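Local atomic coordinates of lipoprotein (PDB entry 4HWM), a protein that is of unknown function but is a bacterial lipoprotein of the YedD-like family, folded as a small antiparallel beta barrel. Residues V13-A17 with V45-D50; A62-K66 with V77-D82. One frame throughout, in Å; residues are numbered along the deposited sequence. Where two conformers were deposited one is given.

Interaction 1: residues V13-A17 with V45-D50; sequences VKAPA and VTKEGD
Segment 13-17 is an irregular, extended run, every phi between -59° and -89° and psi between 109° and 146°, laid against the turn 45-50 with P16 nearest G49 (CA to CA 4.5 Å). K14 sends its side chain over that turn: chi1 t, chi2 t, chi3 p and chi4 t carry CE to 3.4 Å from O of E48 and NZ to 2.9 Å from OD2 of D50, a salt bridge. A15 turns its methyl away but offers its carbonyl, whose O lies 3.2 Å from CA of G49 in a CA-H...O contact. A CB on G49 would run into that oxygen. P16 rests its CA 3.7 Å from O of K47. A17 makes the backbone bond, N to O of K47 at 3.0 Å; one water donates to O of A17 and to O of K47, 2.7 Å each, and A17 CB meets CG1 of V45 at 3.9 Å. Segment 45-50 is a type I turn from T46 to G49 with a G1 beta bulge: G49 N bonds T46 O (3.0 Å), T46 N bonds D50 O (2.9 Å), and G49 sits at a left-handed 98°/11°, which also favours glycine. The turn joins strands 40-45 and 50-56; L67 of strand 60-70 bonds the backbones of A15 and G49, while T46 touches W114 and R118 of helix 108-118.

Interaction 2: residues A62-K66 with V77-D82; sequences AQPGK and VTASLD
Strand 60-70 and strand 73-78 form an antiparallel hairpin, and this contact lies at the end far from its connecting turn. V77 (phi -112°, psi 113°) opens the segment with a hydrogen-bonded pair opposite K66, CA to CA 5.2 Å: V77 N to K66 O and K66 N to V77 O are both 2.8 Å. T78 faces G65 in the next, non-hydrogen-bonded pair, their CA atoms a close 3.8 Å apart. Glycine permits this approach, since a CB on G65, itself nearly fully extended at -160°/-171°, would clash with O of V77. A79 follows at -62°/-18°, its N giving O of P64 a 3.0 Å bond, a single backbone link beyond the two bridged pairs. T78 to L81 is a type I turn with a G1 beta bulge: L81 N bonds T78 O at 2.7 Å, T78 N bonds D82 O at 2.9 Å, and L81, at 70°/27°, puts a leucine in the left-handed position. Inside the turn, T78 with chi1 p places OG1 3.1 Å from D82 N and donates to D82 OD2 at 2.9 Å. The same OD2 receives NE2 of Q63 at 3.2 Å, so an m, t side chain from strand 60-70 ties onto the turn. On its other edge strand 60-70 pairs with strand 50-56, Q63 bonding D53 and G65 bonding T51 through the backbone; V77 and T78 touch I83 and Y84 of strand 83-89, and K66 NZ turns to Y9, bonding its carbonyl and making a cation-pi contact with its ring.

In the fold
Both contacts use strand 60-70 as common ground. In interaction 2 its G65 and K66 pair with T78 and V77, and the next residue, L67, bonds the backbones of A15 and G49 from interaction 1. Their centres are 13 Å apart, yet they touch: K66 CB lies 4.2 Å from K14 CG and 4.2 Å from G49 O, packing contacts where the two meet. Along the chain they come in series. The two contacts involve two separate strand connections of the up-and-down barrel, each holding a type I turn, T46-G49 and T78-L81, that strand 60-70 borders; the first is also flanked by the N-terminal segment 13-17.

Interaction 1: residues V13-A17 with V45-D50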
ATOM      1  N   VAL A  13      -4.680  -9.054 -13.219  1.00 28.08           N
ATOM      2  CA  VAL A  13      -3.331  -9.103 -13.761  1.00 28.54           C
ATOM      3  C   VAL A  13      -2.408  -8.159 -12.964  1.00 25.16           C
ATOM      4  O   VAL A  13      -2.544  -6.929 -13.003  1.00 28.00           O
ATOM      5  CB  VAL A  13      -3.325  -8.725 -15.259  1.00 30.82           C
ATOM      6  CG1 VAL A  13      -1.883  -8.667 -15.811  1.00 31.79           C
ATOM      7  CG2 VAL A  13      -4.188  -9.722 -16.051  1.00 34.59           C
ATOM      8  N   LYS A  14      -1.530  -8.774 -12.197  1.00 21.35           N
ATOM      9  CA  LYS A  14      -0.661  -8.048 -11.250  1.00 21.54           C
ATOM     10  C   LYS A  14       0.457  -7.373 -12.025  1.00 19.94           C
ATOM     11  O   LYS A  14       1.220  -8.047 -12.722  1.00 23.02           O
ATOM     12  CB  LYS A  14      -0.089  -9.028 -10.271  1.00 24.91           C
ATOM     13  CG  LYS A  14       0.779  -8.408  -9.233  1.00 23.48           C
ATOM     14  CD  LYS A  14       1.215  -9.420  -8.142  1.00 26.54           C
ATOM     15  CE  LYS A  14       2.297 -10.389  -8.563  1.00 26.57           C
ATOM     16  NZ  LYS A  14       2.555 -11.488  -7.579  1.00 26.59           N
ATOM     17  N   ALA A  15       0.544  -6.047 -11.910  1.00 17.25           N
ATOM     18  CA  ALA A  15       1.547  -5.262 -12.644  1.00 17.55           C
ATOM     19  C   ALA A  15       2.828  -5.162 -11.814  1.00 16.40           C
ATOM     20  O   ALA A  15       2.782  -4.798 -10.641  1.00 17.75           O
ATOM     21  CB  ALA A  15       1.028  -3.860 -12.945  1.00 18.88           C
ATOM     22  N   PRO A  16       4.006  -5.406 -12.427  1.00 17.91           N
ATOM     23  CA  PRO A  16       5.248  -5.113 -11.753  1.00 17.38           C
ATOM     24  C   PRO A  16       5.361  -3.636 -11.380  1.00 17.32           C
ATOM     25  O   PRO A  16       4.819  -2.776 -12.074  1.00 18.85           O
ATOM     26  CB  PRO A  16       6.327  -5.488 -12.787  1.00 20.62           C
ATOM     27  CG  PRO A  16       5.646  -6.457 -13.690  1.00 25.29           C
ATOM     28  CD  PRO A  16       4.234  -6.003 -13.763  1.00 19.43           C
ATOM     29  N   ALA A  17       6.001  -3.351 -10.256  1.00 16.53           N
ATOM     30  CA  ALA A  17       6.154  -1.967  -9.832  1.00 16.87           C
ATOM     31  C   ALA A  17       6.988  -1.199 -10.863  1.00 17.71           C
ATOM     32  O   ALA A  17       8.088  -1.651 -11.207  1.00 19.76           O
ATOM     33  CB  ALA A  17       6.837  -1.923  -8.491  1.00 16.82           C
ATOM     34  N   VAL A  45       4.972  -1.907  -1.387  1.00 10.03           N
ATOM     35  CA  VAL A  45       4.886  -2.275  -2.800  1.00 12.04           C
ATOM     36  C   VAL A  45       6.098  -3.150  -3.094  1.00 11.06           C
ATOM     37  O   VAL A  45       7.234  -2.693  -2.944  1.00 13.11           O
ATOM     38  CB  VAL A  45       4.881  -1.046  -3.733  1.00 11.97           C
ATOM     39  CG1 VAL A  45       4.811  -1.479  -5.214  1.00 13.50           C
ATOM     40  CG2 VAL A  45       3.731  -0.098  -3.407  1.00 12.77           C
ATOM     41  N   THR A  46       5.880  -4.408  -3.450  1.00 11.48           N
ATOM     42  CA  THR A  46       7.013  -5.298  -3.794  1.00 12.88           C
ATOM     43  C   THR A  46       7.382  -5.082  -5.264  1.00 13.39           C
ATOM     44  O   THR A  46       6.581  -4.548  -6.054  1.00 12.54           O
ATOM     45  CB  THR A  46       6.720  -6.768  -3.570  1.00 13.69           C
ATOM     46  OG1 THR A  46       5.828  -7.234  -4.584  1.00 13.47           O
ATOM     47  CG2 THR A  46       6.143  -7.024  -2.159  1.00 13.31           C
ATOM     48  N   LYS A  47       8.563  -5.569  -5.649  1.00 14.56           N
ATOM     49  CA  LYS A  47       8.974  -5.388  -7.043  0.50 15.80           C
ATOM     50  C   LYS A  47       7.997  -6.078  -8.005  1.00 14.49           C
ATOM     51  O   LYS A  47       7.736  -5.555  -9.097  1.00 16.16           O
ATOM     52  CB  LYS A  47      10.439  -5.808  -7.281  0.50 17.68           C
ATOM     53  CG  LYS A  47      10.741  -7.305  -7.201  0.50 19.37           C
ATOM     54  CD  LYS A  47      12.188  -7.606  -7.666  0.50 19.96           C
ATOM     55  CE  LYS A  47      12.466  -9.099  -7.702  0.50 20.61           C
ATOM     56  NZ  LYS A  47      12.257  -9.791  -6.386  0.50 18.29           N
ATOM     57  N   GLU A  48       7.432  -7.205  -7.598  1.00 14.76           N
ATOM     58  CA  GLU A  48       6.484  -7.948  -8.425  1.00 16.71           C
ATOM     59  C   GLU A  48       5.091  -7.326  -8.477  1.00 15.49           C
ATOM     60  O   GLU A  48       4.251  -7.756  -9.279  1.00 18.39           O
ATOM     61  CB  GLU A  48       6.388  -9.398  -7.918  1.00 18.54           C
ATOM     62  CG  GLU A  48       7.701 -10.178  -8.051  1.00 22.89           C
ATOM     63  CD  GLU A  48       8.660  -9.996  -6.883  1.00 27.35           C
ATOM     64  OE1 GLU A  48       8.304  -9.328  -5.878  1.00 24.64           O
ATOM     65  OE2 GLU A  48       9.795 -10.529  -6.966  1.00 30.00           O
ATOM     66  N   GLY A  49       4.822  -6.317  -7.635  1.00 14.26           N
ATOM     67  CA  GLY A  49       3.521  -5.662  -7.661  1.00 14.39           C
ATOM     68  C   GLY A  49       2.539  -6.138  -6.620  1.00 13.18           C
ATOM     69  O   GLY A  49       1.376  -5.765  -6.682  1.00 15.06           O
ATOM     70  N   ASP A  50       2.976  -6.934  -5.645  1.00 12.78           N
ATOM     71  CA  ASP A  50       2.115  -7.207  -4.490  1.00 11.95           C
ATOM     72  C   ASP A  50       2.156  -5.977  -3.574  1.00 12.49           C
ATOM     73  O   ASP A  50       3.167  -5.286  -3.484  1.00 13.19           O
ATOM     74  CB  ASP A  50       2.545  -8.432  -3.740  1.00 12.47           C
ATOM     75  CG  ASP A  50       2.327  -9.701  -4.516  1.00 15.42           C
ATOM     76  OD1 ASP A  50       1.185 -10.149  -4.631  1.00 19.43           O
ATOM     77  OD2 ASP A  50       3.313 -10.260  -5.045  1.00 21.03           O
TER
HETATM   78  O   HOH W   1       9.268  -4.053 -10.671  1.00 23.05           O

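Interaction 2: residues A62-K66 with V77-D82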
ATOM      1  N   ALA A  62      -5.491  -3.687   7.928  1.00 12.35           N
ATOM      2  CA  ALA A  62      -4.506  -3.986   6.915  1.00 12.82           C
ATOM      3  C   ALA A  62      -5.103  -4.890   5.826  1.00 12.87           C
ATOM      4  O   ALA A  62      -5.906  -5.785   6.117  1.00 15.54           O
ATOM      5  CB  ALA A  62      -3.305  -4.638   7.566  1.00 17.04           C
ATOM      6  N   GLN A  63      -4.727  -4.628   4.579  1.00 11.89           N
ATOM      7  CA  GLN A  63      -5.284  -5.343   3.430  1.00 12.27           C
ATOM      8  C   GLN A  63      -4.234  -5.576   2.376  1.00 10.82           C
ATOM      9  O   GLN A  63      -3.644  -4.622   1.890  1.00 10.27           O
ATOM     10  CB  GLN A  63      -6.403  -4.535   2.768  1.00 15.60           C
ATOM     11  CG  GLN A  63      -7.546  -4.119   3.717  1.00 19.28           C
ATOM     12  CD  GLN A  63      -8.342  -3.015   3.111  1.00 30.26           C
ATOM     13  OE1 GLN A  63      -8.377  -1.901   3.645  1.00 38.90           O
ATOM     14  NE2 GLN A  63      -8.903  -3.271   1.936  1.00 31.36           N
ATOM     15  N   PRO A  64      -4.022  -6.846   1.995  1.00 11.65           N
ATOM     16  CA  PRO A  64      -3.187  -7.121   0.835  1.00 12.08           C
ATOM     17  C   PRO A  64      -3.844  -6.595  -0.454  1.00 12.28           C
ATOM     18  O   PRO A  64      -5.058  -6.416  -0.523  1.00 13.88           O
ATOM     19  CB  PRO A  64      -3.069  -8.653   0.850  1.00 15.38           C
ATOM     20  CG  PRO A  64      -3.262  -9.027   2.349  1.00 17.05           C
ATOM     21  CD  PRO A  64      -4.357  -8.067   2.757  1.00 15.20           C
ATOM     22  N   GLY A  65      -3.044  -6.380  -1.495  1.00 12.67           N
ATOM     23  CA  GLY A  65      -3.541  -5.979  -2.798  1.00 13.76           C
ATOM     24  C   GLY A  65      -2.523  -6.265  -3.896  1.00 12.81           C
ATOM     25  O   GLY A  65      -1.511  -6.916  -3.660  1.00 13.94           O
ATOM     26  N   LYS A  66      -2.832  -5.748  -5.072  1.00 13.78           N
ATOM     27  CA  LYS A  66      -2.014  -5.920  -6.262  1.00 15.69           C
ATOM     28  C   LYS A  66      -2.006  -4.641  -7.043  1.00 14.03           C
ATOM     29  O   LYS A  66      -3.042  -4.024  -7.186  1.00 16.22           O
ATOM     30  CB  LYS A  66      -2.634  -6.968  -7.222  1.00 18.08           C
ATOM     31  CG  LYS A  66      -2.727  -8.334  -6.701  1.00 20.77           C
ATOM     32  CD  LYS A  66      -3.498  -9.236  -7.654  1.00 19.57           C
ATOM     33  CE  LYS A  66      -3.693 -10.619  -7.123  1.00 25.71           C
ATOM     34  NZ  LYS A  66      -4.615 -11.372  -8.064  1.00 27.31           N
ATOM     35  N   VAL A  77      -5.116  -2.341  -6.287  1.00 14.13           N
ATOM     36  CA  VAL A  77      -6.385  -3.065  -6.191  1.00 15.58           C
ATOM     37  C   VAL A  77      -6.321  -3.960  -4.955  1.00 15.80           C
ATOM     38  O   VAL A  77      -5.522  -4.875  -4.897  1.00 15.08           O
ATOM     39  CB  VAL A  77      -6.672  -3.942  -7.453  1.00 16.78           C
ATOM     40  CG1 VAL A  77      -8.045  -4.588  -7.328  1.00 17.64           C
ATOM     41  CG2 VAL A  77      -6.536  -3.102  -8.724  1.00 20.40           C
ATOM     42  N   THR A  78      -7.134  -3.686  -3.938  1.00 18.06           N
ATOM     43  CA  THR A  78      -7.058  -4.499  -2.726  1.00 18.13           C
ATOM     44  C   THR A  78      -7.819  -5.779  -2.919  1.00 19.45           C
ATOM     45  O   THR A  78      -8.645  -5.880  -3.827  1.00 18.28           O
ATOM     46  CB  THR A  78      -7.641  -3.807  -1.491  1.00 18.90           C
ATOM     47  OG1 THR A  78      -9.050  -3.653  -1.680  1.00 20.97           O
ATOM     48  CG2 THR A  78      -6.994  -2.493  -1.218  1.00 19.93           C
ATOM     49  N   ALA A  79      -7.611  -6.724  -1.995  1.00 17.99           N
ATOM     50  CA  ALA A  79      -8.269  -8.035  -2.040  1.00 20.41           C
ATOM     51  C   ALA A  79      -9.800  -7.939  -1.927  1.00 23.39           C
ATOM     52  O   ALA A  79     -10.493  -8.889  -2.271  1.00 23.57           O
ATOM     53  CB  ALA A  79      -7.689  -8.967  -0.971  1.00 23.01           C
ATOM     54  N   SER A  80     -10.300  -6.792  -1.442  1.00 22.37           N
ATOM     55  CA  SER A  80     -11.743  -6.490  -1.418  0.50 23.90           C
ATOM     56  C   SER A  80     -12.203  -5.687  -2.632  1.00 24.77           C
ATOM     57  O   SER A  80     -13.354  -5.255  -2.692  1.00 25.88           O
ATOM     58  CB  SER A  80     -12.087  -5.710  -0.151  0.50 24.39           C
ATOM     59  OG  SER A  80     -11.653  -6.414   0.986  0.50 21.61           O
ATOM     60  N   LEU A  81     -11.297  -5.469  -3.589  1.00 24.57           N
ATOM     61  CA  LEU A  81     -11.554  -4.753  -4.844  1.00 23.76           C
ATOM     62  C   LEU A  81     -11.777  -3.236  -4.688  1.00 24.86           C
ATOM     63  O   LEU A  81     -12.399  -2.592  -5.530  1.00 27.73           O
ATOM     64  CB  LEU A  81     -12.663  -5.417  -5.677  1.00 25.33           C
ATOM     65  CG  LEU A  81     -12.376  -6.769  -6.332  1.00 27.25           C
ATOM     66  CD1 LEU A  81     -13.616  -7.238  -7.117  1.00 29.70           C
ATOM     67  CD2 LEU A  81     -11.148  -6.728  -7.243  1.00 28.37           C
ATOM     68  N   ASP A  82     -11.201  -2.647  -3.645  1.00 24.67           N
ATOM     69  CA  ASP A  82     -11.018  -1.194  -3.633  1.00 25.86           C
ATOM     70  C   ASP A  82      -9.931  -0.902  -4.687  1.00 24.37           C
ATOM     71  O   ASP A  82      -8.963  -1.660  -4.798  1.00 22.68           O
ATOM     72  CB  ASP A  82     -10.571  -0.672  -2.262  1.00 27.12           C
ATOM     73  CG  ASP A  82     -11.389  -1.222  -1.106  1.00 33.68           C
ATOM     74  OD1 ASP A  82     -12.635  -1.029  -1.102  1.00 37.13           O
ATOM     75  OD2 ASP A  82     -10.768  -1.833  -0.191  1.00 36.45           O
TER